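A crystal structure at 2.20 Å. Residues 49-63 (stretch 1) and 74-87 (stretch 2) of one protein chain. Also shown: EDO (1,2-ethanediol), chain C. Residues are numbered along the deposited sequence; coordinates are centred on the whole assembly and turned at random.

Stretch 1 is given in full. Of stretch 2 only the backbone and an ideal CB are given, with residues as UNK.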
ATOM      1  N   HIS A  49      23.053 -12.170 -14.817  1.00 36.15           N
ATOM      2  CA  HIS A  49      22.173 -13.149 -14.207  1.00 36.14           C
ATOM      3  C   HIS A  49      22.975 -14.380 -13.856  1.00 36.23           C
ATOM      4  O   HIS A  49      23.965 -14.699 -14.517  1.00 35.34           O
ATOM      5  CB  HIS A  49      21.058 -13.489 -15.175  1.00 36.50           C
ATOM      6  CG  HIS A  49      20.287 -12.292 -15.615  1.00 36.84           C
ATOM      7  ND1 HIS A  49      19.394 -11.643 -14.791  1.00 36.92           N
ATOM      8  CD2 HIS A  49      20.325 -11.580 -16.765  1.00 37.37           C
ATOM      9  CE1 HIS A  49      18.916 -10.581 -15.415  1.00 38.13           C
ATOM     10  NE2 HIS A  49      19.467 -10.519 -16.614  1.00 39.85           N
ATOM     11  N   TYR A  50      22.545 -15.076 -12.815  1.00 36.35           N
ATOM     12  CA  TYR A  50      23.260 -16.256 -12.371  1.00 37.73           C
ATOM     13  C   TYR A  50      22.354 -17.453 -12.156  1.00 39.30           C
ATOM     14  O   TYR A  50      21.155 -17.301 -11.906  1.00 39.78           O
ATOM     15  CB  TYR A  50      23.995 -15.942 -11.069  1.00 34.89           C
ATOM     16  CG  TYR A  50      23.091 -15.754  -9.869  1.00 33.07           C
ATOM     17  CD1 TYR A  50      22.620 -16.852  -9.147  1.00 32.67           C
ATOM     18  CD2 TYR A  50      22.748 -14.475  -9.418  1.00 33.57           C
ATOM     19  CE1 TYR A  50      21.844 -16.686  -7.998  1.00 30.19           C
ATOM     20  CE2 TYR A  50      21.968 -14.296  -8.271  1.00 30.73           C
ATOM     21  CZ  TYR A  50      21.522 -15.407  -7.562  1.00 30.83           C
ATOM     22  OH  TYR A  50      20.793 -15.239  -6.397  1.00 29.03           O
ATOM     23  N   ASP A  51      22.934 -18.647 -12.257  1.00 40.04           N
ATOM     24  CA  ASP A  51      22.186 -19.871 -12.023  1.00 41.81           C
ATOM     25  C   ASP A  51      22.217 -19.973 -10.508  1.00 40.16           C
ATOM     26  O   ASP A  51      23.286 -20.087  -9.915  1.00 41.00           O
ATOM     27  CB  ASP A  51      22.897 -21.075 -12.643  1.00 44.96           C
ATOM     28  CG  ASP A  51      22.026 -22.319 -12.652  1.00 48.13           C
ATOM     29  OD1 ASP A  51      21.193 -22.467 -11.725  1.00 47.96           O
ATOM     30  OD2 ASP A  51      22.182 -23.149 -13.577  1.00 49.73           O
ATOM     31  N   PRO A  52      21.051 -19.927  -9.859  1.00 39.76           N
ATOM     32  CA  PRO A  52      20.997 -20.000  -8.397  1.00 40.60           C
ATOM     33  C   PRO A  52      21.248 -21.368  -7.774  1.00 40.38           C
ATOM     34  O   PRO A  52      21.565 -21.460  -6.588  1.00 39.94           O
ATOM     35  CB  PRO A  52      19.582 -19.506  -8.069  1.00 40.33           C
ATOM     36  CG  PRO A  52      19.086 -18.867  -9.357  1.00 40.38           C
ATOM     37  CD  PRO A  52      19.706 -19.722 -10.415  1.00 40.17           C
ATOM     38  N   TYR A  53      21.115 -22.431  -8.557  1.00 40.34           N
ATOM     39  CA  TYR A  53      21.278 -23.758  -7.989  1.00 41.14           C
ATOM     40  C   TYR A  53      22.472 -24.551  -8.481  1.00 41.62           C
ATOM     41  O   TYR A  53      22.662 -25.707  -8.100  1.00 41.12           O
ATOM     42  CB  TYR A  53      19.973 -24.534  -8.180  1.00 41.29           C
ATOM     43  CG  TYR A  53      18.769 -23.707  -7.768  1.00 40.58           C
ATOM     44  CD1 TYR A  53      18.082 -22.926  -8.699  1.00 41.58           C
ATOM     45  CD2 TYR A  53      18.378 -23.629  -6.432  1.00 40.32           C
ATOM     46  CE1 TYR A  53      17.037 -22.086  -8.306  1.00 42.87           C
ATOM     47  CE2 TYR A  53      17.339 -22.795  -6.029  1.00 40.61           C
ATOM     48  CZ  TYR A  53      16.676 -22.027  -6.968  1.00 41.80           C
ATOM     49  OH  TYR A  53      15.657 -21.201  -6.565  1.00 44.06           O
ATOM     50  N   ASP A  54      23.286 -23.915  -9.313  1.00 41.86           N
ATOM     51  CA  ASP A  54      24.483 -24.545  -9.844  1.00 41.97           C
ATOM     52  C   ASP A  54      25.672 -23.823  -9.213  1.00 41.99           C
ATOM     53  O   ASP A  54      26.086 -22.766  -9.691  1.00 41.01           O
ATOM     54  CB  ASP A  54      24.524 -24.391 -11.361  1.00 42.40           C
ATOM     55  CG  ASP A  54      25.683 -25.133 -11.992  1.00 42.31           C
ATOM     56  OD1 ASP A  54      26.825 -24.999 -11.501  1.00 44.80           O
ATOM     57  OD2 ASP A  54      25.451 -25.849 -12.987  1.00 43.18           O
ATOM     58  N   TYR A  55      26.206 -24.392  -8.137  1.00 41.96           N
ATOM     59  CA  TYR A  55      27.331 -23.798  -7.420  1.00 42.28           C
ATOM     60  C   TYR A  55      28.476 -23.403  -8.328  1.00 43.06           C
ATOM     61  O   TYR A  55      28.906 -22.249  -8.337  1.00 43.93           O
ATOM     62  CB  TYR A  55      27.859 -24.764  -6.358  1.00 40.36           C
ATOM     63  CG  TYR A  55      29.215 -24.382  -5.800  1.00 38.50           C
ATOM     64  CD1 TYR A  55      29.342 -23.424  -4.796  1.00 36.91           C
ATOM     65  CD2 TYR A  55      30.377 -24.982  -6.288  1.00 38.24           C
ATOM     66  CE1 TYR A  55      30.600 -23.079  -4.285  1.00 37.35           C
ATOM     67  CE2 TYR A  55      31.633 -24.645  -5.789  1.00 37.81           C
ATOM     68  CZ  TYR A  55      31.739 -23.697  -4.789  1.00 37.70           C
ATOM     69  OH  TYR A  55      32.987 -23.401  -4.294  1.00 37.67           O
ATOM     70  N   ASN A  56      28.988 -24.376  -9.073  1.00 43.47           N
ATOM     71  CA  ASN A  56      30.101 -24.126  -9.972  1.00 43.74           C
ATOM     72  C   ASN A  56      29.778 -23.001 -10.949  1.00 43.11           C
ATOM     73  O   ASN A  56      30.645 -22.194 -11.280  1.00 41.58           O
ATOM     74  CB  ASN A  56      30.456 -25.411 -10.718  1.00 44.35           C
ATOM     75  CG  ASN A  56      30.841 -26.538  -9.776  1.00 45.48           C
ATOM     76  OD1 ASN A  56      31.911 -26.518  -9.160  1.00 46.79           O
ATOM     77  ND2 ASN A  56      29.961 -27.524  -9.650  1.00 46.37           N
ATOM     78  N   SER A  57      28.526 -22.942 -11.398  1.00 41.73           N
ATOM     79  CA  SER A  57      28.112 -21.897 -12.328  1.00 41.35           C
ATOM     80  C   SER A  57      28.097 -20.548 -11.627  1.00 41.30           C
ATOM     81  O   SER A  57      28.661 -19.573 -12.135  1.00 40.74           O
ATOM     82  CB  SER A  57      26.720 -22.190 -12.893  1.00 41.03           C
ATOM     83  OG  SER A  57      26.309 -21.164 -13.781  1.00 38.73           O
ATOM     84  N   PHE A  58      27.448 -20.499 -10.462  1.00 40.09           N
ATOM     85  CA  PHE A  58      27.360 -19.266  -9.687  1.00 39.55           C
ATOM     86  C   PHE A  58      28.745 -18.706  -9.380  1.00 38.97           C
ATOM     87  O   PHE A  58      28.965 -17.499  -9.461  1.00 37.01           O
ATOM     88  CB  PHE A  58      26.610 -19.490  -8.371  1.00 38.43           C
ATOM     89  CG  PHE A  58      26.624 -18.287  -7.467  1.00 38.41           C
ATOM     90  CD1 PHE A  58      25.956 -17.123  -7.830  1.00 36.37           C
ATOM     91  CD2 PHE A  58      27.388 -18.282  -6.301  1.00 37.66           C
ATOM     92  CE1 PHE A  58      26.050 -15.972  -7.046  1.00 35.90           C
ATOM     93  CE2 PHE A  58      27.486 -17.133  -5.513  1.00 36.27           C
ATOM     94  CZ  PHE A  58      26.821 -15.976  -5.889  1.00 35.71           C
ATOM     95  N   VAL A  59      29.671 -19.589  -9.021  1.00 38.84           N
ATOM     96  CA  VAL A  59      31.037 -19.188  -8.711  1.00 39.87           C
ATOM     97  C   VAL A  59      31.675 -18.543  -9.939  1.00 40.64           C
ATOM     98  O   VAL A  59      32.276 -17.471  -9.849  1.00 39.36           O
ATOM     99  CB  VAL A  59      31.892 -20.412  -8.288  1.00 40.78           C
ATOM    100  CG1 VAL A  59      33.352 -20.013  -8.137  1.00 37.67           C
ATOM    101  CG2 VAL A  59      31.358 -20.990  -6.980  1.00 41.21           C
ATOM    102  N   ALA A  60      31.542 -19.205 -11.082  1.00 40.73           N
ATOM    103  CA  ALA A  60      32.107 -18.700 -12.327  1.00 42.03           C
ATOM    104  C   ALA A  60      31.596 -17.303 -12.661  1.00 42.57           C
ATOM    105  O   ALA A  60      32.380 -16.426 -13.027  1.00 42.71           O
ATOM    106  CB  ALA A  60      31.789 -19.654 -13.470  1.00 42.40           C
ATOM    107  N   THR A  61      30.290 -17.088 -12.535  1.00 42.16           N
ATOM    108  CA  THR A  61      29.725 -15.776 -12.841  1.00 43.47           C
ATOM    109  C   THR A  61      30.109 -14.738 -11.784  1.00 43.34           C
ATOM    110  O   THR A  61      30.428 -13.592 -12.118  1.00 43.00           O
ATOM    111  CB  THR A  61      28.177 -15.819 -12.942  1.00 43.57           C
ATOM    112  OG1 THR A  61      27.618 -15.995 -11.636  1.00 46.15           O
ATOM    113  CG2 THR A  61      27.725 -16.970 -13.833  1.00 41.76           C
ATOM    114  N   SER A  62      30.084 -15.143 -10.515  1.00 42.29           N
ATOM    115  CA  SER A  62      30.422 -14.235  -9.422  1.00 43.85           C
ATOM    116  C   SER A  62      31.873 -13.809  -9.552  1.00 43.25           C
ATOM    117  O   SER A  62      32.212 -12.650  -9.325  1.00 43.35           O
ATOM    118  CB  SER A  62      30.202 -14.914  -8.072  1.00 44.40           C
ATOM    119  OG  SER A  62      31.132 -15.964  -7.884  1.00 46.83           O
ATOM    120  N   GLN A  63      32.724 -14.763  -9.914  1.00 43.63           N
ATOM    121  CA  GLN A  63      34.142 -14.506 -10.114  1.00 43.67           C
ATOM    122  C   GLN A  63      34.298 -13.513 -11.274  1.00 42.71           C
ATOM    123  O   GLN A  63      35.134 -12.608 -11.227  1.00 41.89           O
ATOM    124  CB  GLN A  63      34.865 -15.812 -10.452  1.00 45.45           C
ATOM    125  CG  GLN A  63      36.351 -15.648 -10.745  1.00 49.53           C
ATOM    126  CD  GLN A  63      37.157 -15.307  -9.505  1.00 51.75           C
ATOM    127  OE1 GLN A  63      37.324 -16.142  -8.611  1.00 53.42           O
ATOM    128  NE2 GLN A  63      37.658 -14.074  -9.439  1.00 52.04           N
ATOM    129  N   UNK A  74      25.150  -4.734  -5.976  1.00 28.65           N
ATOM    130  CA  UNK A  74      23.862  -4.945  -5.327  1.00 31.30           C
ATOM    131  C   UNK A  74      23.668  -6.415  -5.688  1.00 31.69           C
ATOM    132  O   UNK A  74      24.024  -6.840  -6.799  1.00 33.01           O
ATOM    133  CB  UNK A  74      22.742  -4.015  -5.798  1.00 31.30           C
ATOM    134  N   UNK A  75      23.149  -7.206  -4.760  1.00 30.62           N
ATOM    135  CA  UNK A  75      23.016  -8.628  -5.017  1.00 29.29           C
ATOM    136  C   UNK A  75      21.818  -9.251  -4.322  1.00 28.23           C
ATOM    137  O   UNK A  75      21.585  -9.015  -3.140  1.00 25.93           O
ATOM    138  CB  UNK A  75      24.292  -9.352  -4.583  1.00 29.29           C
ATOM    139  N   UNK A  76      21.054 -10.035  -5.074  1.00 28.13           N
ATOM    140  CA  UNK A  76      19.881 -10.724  -4.547  1.00 28.50           C
ATOM    141  C   UNK A  76      20.272 -12.179  -4.325  1.00 30.39           C
ATOM    142  O   UNK A  76      20.423 -12.934  -5.282  1.00 31.25           O
ATOM    143  CB  UNK A  76      18.682 -10.604  -5.490  1.00 28.50           C
ATOM    144  N   UNK A  77      20.445 -12.588  -3.060  1.00 30.76           N
ATOM    145  CA  UNK A  77      20.826 -13.962  -2.688  1.00 32.31           C
ATOM    146  C   UNK A  77      19.687 -14.977  -2.804  1.00 32.54           C
ATOM    147  O   UNK A  77      18.544 -14.673  -2.486  1.00 34.03           O
ATOM    148  CB  UNK A  77      21.354 -13.973  -1.252  1.00 32.31           C
ATOM    149  N   UNK A  78      20.005 -16.181  -3.256  1.00 33.78           N
ATOM    150  CA  UNK A  78      19.004 -17.236  -3.362  1.00 34.67           C
ATOM    151  C   UNK A  78      19.462 -18.340  -2.405  1.00 35.61           C
ATOM    152  O   UNK A  78      18.856 -18.541  -1.349  1.00 34.57           O
ATOM    153  CB  UNK A  78      18.852 -17.744  -4.797  1.00 34.67           C
ATOM    154  N   UNK A  79      20.535 -19.038  -2.773  1.00 34.65           N
ATOM    155  CA  UNK A  79      21.110 -20.095  -1.943  1.00 35.54           C
ATOM    156  C   UNK A  79      22.305 -19.456  -1.234  1.00 37.35           C
ATOM    157  O   UNK A  79      23.393 -19.352  -1.801  1.00 37.45           O
ATOM    158  CB  UNK A  79      21.516 -21.320  -2.764  1.00 35.54           C
ATOM    159  N   UNK A  80      22.120 -19.018   0.016  1.00 39.12           N
ATOM    160  CA  UNK A  80      23.231 -18.390   0.739  1.00 39.70           C
ATOM    161  C   UNK A  80      24.502 -19.225   0.928  1.00 39.76           C
ATOM    162  O   UNK A  80      25.603 -18.674   0.961  1.00 39.61           O
ATOM    163  CB  UNK A  80      22.729 -17.974   2.123  1.00 39.70           C
ATOM    164  N   UNK A  81      24.369 -20.543   1.031  1.00 40.30           N
ATOM    165  CA  UNK A  81      25.545 -21.383   1.237  1.00 40.55           C
ATOM    166  C   UNK A  81      26.521 -21.443   0.061  1.00 39.75           C
ATOM    167  O   UNK A  81      27.555 -22.102   0.141  1.00 39.15           O
ATOM    168  CB  UNK A  81      25.085 -22.805   1.566  1.00 40.55           C
ATOM    169  N   UNK A  82      26.195 -20.760  -1.029  1.00 38.50           N
ATOM    170  CA  UNK A  82      27.084 -20.728  -2.185  1.00 36.35           C
ATOM    171  C   UNK A  82      27.769 -19.366  -2.251  1.00 33.86           C
ATOM    172  O   UNK A  82      28.568 -19.128  -3.151  1.00 32.40           O
ATOM    173  CB  UNK A  82      26.315 -21.014  -3.477  1.00 36.35           C
ATOM    174  N   UNK A  83      27.479 -18.486  -1.295  1.00 32.09           N
ATOM    175  CA  UNK A  83      28.010 -17.116  -1.335  1.00 31.99           C
ATOM    176  C   UNK A  83      29.197 -16.657  -0.491  1.00 31.51           C
ATOM    177  O   UNK A  83      29.792 -15.627  -0.800  1.00 31.68           O
ATOM    178  CB  UNK A  83      26.850 -16.189  -0.965  1.00 31.99           C
ATOM    179  N   UNK A  84      29.540 -17.373   0.573  1.00 31.65           N
ATOM    180  CA  UNK A  84      30.657 -16.945   1.418  1.00 31.87           C
ATOM    181  C   UNK A  84      31.884 -16.508   0.607  1.00 32.52           C
ATOM    182  O   UNK A  84      32.497 -15.477   0.891  1.00 31.63           O
ATOM    183  CB  UNK A  84      31.049 -18.080   2.366  1.00 31.87           C
ATOM    184  N   UNK A  85      32.235 -17.284  -0.410  1.00 31.94           N
ATOM    185  CA  UNK A  85      33.385 -16.929  -1.215  1.00 32.58           C
ATOM    186  C   UNK A  85      33.225 -15.575  -1.883  1.00 33.16           C
ATOM    187  O   UNK A  85      34.169 -14.775  -1.928  1.00 31.34           O
ATOM    188  CB  UNK A  85      33.633 -18.005  -2.274  1.00 32.58           C
ATOM    189  N   UNK A  86      32.025 -15.311  -2.393  1.00 32.38           N
ATOM    190  CA  UNK A  86      31.747 -14.058  -3.084  1.00 33.61           C
ATOM    191  C   UNK A  86      31.880 -12.850  -2.158  1.00 33.02           C
ATOM    192  O   UNK A  86      32.656 -11.937  -2.430  1.00 31.30           O
ATOM    193  CB  UNK A  86      30.342 -14.096  -3.690  1.00 33.61           C
ATOM    194  N   UNK A  87      31.138 -12.865  -1.057  1.00 33.30           N
ATOM    195  CA  UNK A  87      31.160 -11.773  -0.092  1.00 33.10           C
ATOM    196  C   UNK A  87      32.520 -11.578   0.583  1.00 32.69           C
ATOM    197  O   UNK A  87      32.896 -10.448   0.889  1.00 30.99           O
ATOM    198  CB  UNK A  87      30.094 -12.020   0.977  1.00 33.10           C
TER
HETATM  199  C1  EDO C 362      23.357 -17.043  -4.634  1.00 32.04           C
HETATM  200  O1  EDO C 362      22.809 -17.049  -3.312  1.00 31.06           O
HETATM  201  C2  EDO C 362      23.414 -18.474  -5.175  1.00 33.56           C
HETATM  202  O2  EDO C 362      22.097 -19.044  -5.186  1.00 30.90           O

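Position 74 is extended (phi/psi -119/140), and nothing of stretch 1 lies within 5.5 Å of its ideal CB, so the contact sets no preference; it is Met 74, as selenomethionine. At position 75, also extended, CA-to-CB points sideways, and only a long side chain could reach the rings of Tyr 50 and Phe 58. A large apolar or aromatic residue suits. Phe 75 spans the gap: its CE1 is 3.7 Å from Tyr 50 CE2, its CZ 3.9 Å from Phe 58 CZ.

Position 76 offers its backbone: the carbonyl O lies 2.6 Å from Tyr 50 OH, near the ring plane, and accepts its hydrogen bond whatever the side chain, here Ala 76. Position 77 points away, and phi -75 admits proline among many others; it is Pro 77.

At position 78 CA-to-CB points toward stretch 1, with the ideal CB 3.6 Å from Tyr 50 OH and 3.8 Å from Pro 52 CB. Since that hydroxyl spends its proton on the carbonyl of 76, a short donor suits, serine or threonine, the latter also offering a methyl to Pro 52. Thr 78 does both: OG1 donates to Tyr 50 OH (2.8 Å), while CG2 lies 3.7 Å from Pro 52 CB.

Position 79 points toward Pro 52 O, 3.8 Å from the ideal CB, with the Tyr 53 ring beyond; a modest aliphatic side chain would fit. Val 79 places CG2 3.9 Å from Tyr 53 CD2. The ethanediol bridges the stretches here, O2 accepting from Val 79 N (2.9 Å) and donating to Pro 52 O (2.8 Å).

Positions 80 and 81 find no stretch 1 atom near their ideal CB; they are Pro 80 and Gln 81.

Position 82 points toward stretch 1, its ideal CB 4.1 Å from both Phe 58 CD2 and Tyr 55 CD1. Leucine, methionine or an aromatic could cover the start of the helix. Tyr 82 lays its ring face under Tyr 55 CB, 3.7 Å from the ring centroid and 10° off the normal, a CH-pi contact; the edge of the Tyr 55 ring also meets that face.

Position 83 points sideways, its ideal CB 4.7 Å from Phe 58 CE2; several side chains would do. Thr 83 sets CG2 4.1 Å from Phe 58 CE2. Positions 84 and 85, Lys 84 and Gly 85, make no contact, although 85 has room for a CB.

Position 86 points toward Ser 62 and Phe 58, suiting a bulky apolar group; Phe 86 brings CD1 to 3.5 Å from Ser 62 CB. Position 87, Thr 87, is out of reach.

Stretch 2, residues 74-87: MFAPTVPQYTKGFT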
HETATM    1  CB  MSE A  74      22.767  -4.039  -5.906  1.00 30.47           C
HETATM    2  CG  MSE A  74      22.449  -4.242  -7.379  1.00 37.92           C
HETATM    3 SE   MSE A  74      20.808  -5.322  -7.606  1.00 58.77          SE
HETATM    4  CE  MSE A  74      21.552  -7.128  -7.934  1.00 42.83           C
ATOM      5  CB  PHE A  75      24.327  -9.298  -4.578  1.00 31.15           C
ATOM      6  CG  PHE A  75      24.257 -10.796  -4.434  1.00 33.53           C
ATOM      7  CD1 PHE A  75      23.787 -11.604  -5.471  1.00 33.88           C
ATOM      8  CD2 PHE A  75      24.712 -11.404  -3.264  1.00 35.04           C
ATOM      9  CE1 PHE A  75      23.779 -13.002  -5.341  1.00 35.06           C
ATOM     10  CE2 PHE A  75      24.710 -12.792  -3.126  1.00 35.22           C
ATOM     11  CZ  PHE A  75      24.241 -13.595  -4.168  1.00 33.55           C
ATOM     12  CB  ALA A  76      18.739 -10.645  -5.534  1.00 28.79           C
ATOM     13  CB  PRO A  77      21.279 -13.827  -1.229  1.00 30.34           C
ATOM     14  CG  PRO A  77      21.470 -12.334  -1.021  1.00 30.40           C
ATOM     15  CD  PRO A  77      20.415 -11.719  -1.875  1.00 29.57           C
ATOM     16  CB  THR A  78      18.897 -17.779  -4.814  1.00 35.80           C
ATOM     17  OG1 THR A  78      18.507 -16.718  -5.697  1.00 31.44           O
ATOM     18  CG2 THR A  78      17.862 -18.890  -4.897  1.00 35.15           C
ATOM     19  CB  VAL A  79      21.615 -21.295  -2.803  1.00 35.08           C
ATOM     20  CG1 VAL A  79      22.373 -22.279  -1.936  1.00 31.98           C
ATOM     21  CG2 VAL A  79      20.437 -21.991  -3.486  1.00 34.97           C
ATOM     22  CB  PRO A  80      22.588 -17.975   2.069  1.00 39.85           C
ATOM     23  CG  PRO A  80      21.519 -19.002   2.268  1.00 39.36           C
ATOM     24  CD  PRO A  80      20.928 -19.137   0.876  1.00 40.11           C
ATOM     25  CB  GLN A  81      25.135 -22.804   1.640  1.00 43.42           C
ATOM     26  CG  GLN A  81      24.038 -23.412   0.792  1.00 46.82           C
ATOM     27  CD  GLN A  81      22.662 -23.212   1.397  1.00 49.09           C
ATOM     28  OE1 GLN A  81      22.275 -22.097   1.751  1.00 47.64           O
ATOM     29  NE2 GLN A  81      21.907 -24.304   1.512  1.00 51.93           N
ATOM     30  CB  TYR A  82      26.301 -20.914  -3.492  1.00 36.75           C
ATOM     31  CG  TYR A  82      25.752 -22.297  -3.767  1.00 37.87           C
ATOM     32  CD1 TYR A  82      26.022 -23.372  -2.918  1.00 38.22           C
ATOM     33  CD2 TYR A  82      24.949 -22.528  -4.886  1.00 38.34           C
ATOM     34  CE1 TYR A  82      25.499 -24.646  -3.177  1.00 38.86           C
ATOM     35  CE2 TYR A  82      24.425 -23.790  -5.154  1.00 38.24           C
ATOM     36  CZ  TYR A  82      24.703 -24.844  -4.297  1.00 38.99           C
ATOM     37  OH  TYR A  82      24.181 -26.091  -4.561  1.00 40.93           O
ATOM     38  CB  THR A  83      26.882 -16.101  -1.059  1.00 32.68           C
ATOM     39  OG1 THR A  83      26.554 -16.113   0.336  1.00 33.32           O
ATOM     40  CG2 THR A  83      25.644 -16.453  -1.864  1.00 31.26           C
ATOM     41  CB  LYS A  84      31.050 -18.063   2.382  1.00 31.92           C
ATOM     42  CG  LYS A  84      32.015 -17.617   3.454  1.00 32.62           C
ATOM     43  CD  LYS A  84      32.287 -18.724   4.450  1.00 32.82           C
ATOM     44  CE  LYS A  84      33.046 -18.173   5.645  1.00 35.53           C
ATOM     45  NZ  LYS A  84      34.243 -17.400   5.203  1.00 35.86           N
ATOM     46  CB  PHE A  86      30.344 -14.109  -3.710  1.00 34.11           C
ATOM     47  CG  PHE A  86      30.032 -12.942  -4.608  1.00 35.76           C
ATOM     48  CD1 PHE A  86      30.932 -12.534  -5.588  1.00 37.80           C
ATOM     49  CD2 PHE A  86      28.833 -12.249  -4.471  1.00 35.55           C
ATOM     50  CE1 PHE A  86      30.636 -11.447  -6.419  1.00 38.58           C
ATOM     51  CE2 PHE A  86      28.530 -11.170  -5.291  1.00 35.23           C
ATOM     52  CZ  PHE A  86      29.427 -10.764  -6.265  1.00 36.19           C
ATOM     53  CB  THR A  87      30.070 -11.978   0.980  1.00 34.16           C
ATOM     54  OG1 THR A  87      30.220 -13.274   1.574  1.00 32.13           O
ATOM     55  CG2 THR A  87      28.671 -11.868   0.346  1.00 33.08           C
TER
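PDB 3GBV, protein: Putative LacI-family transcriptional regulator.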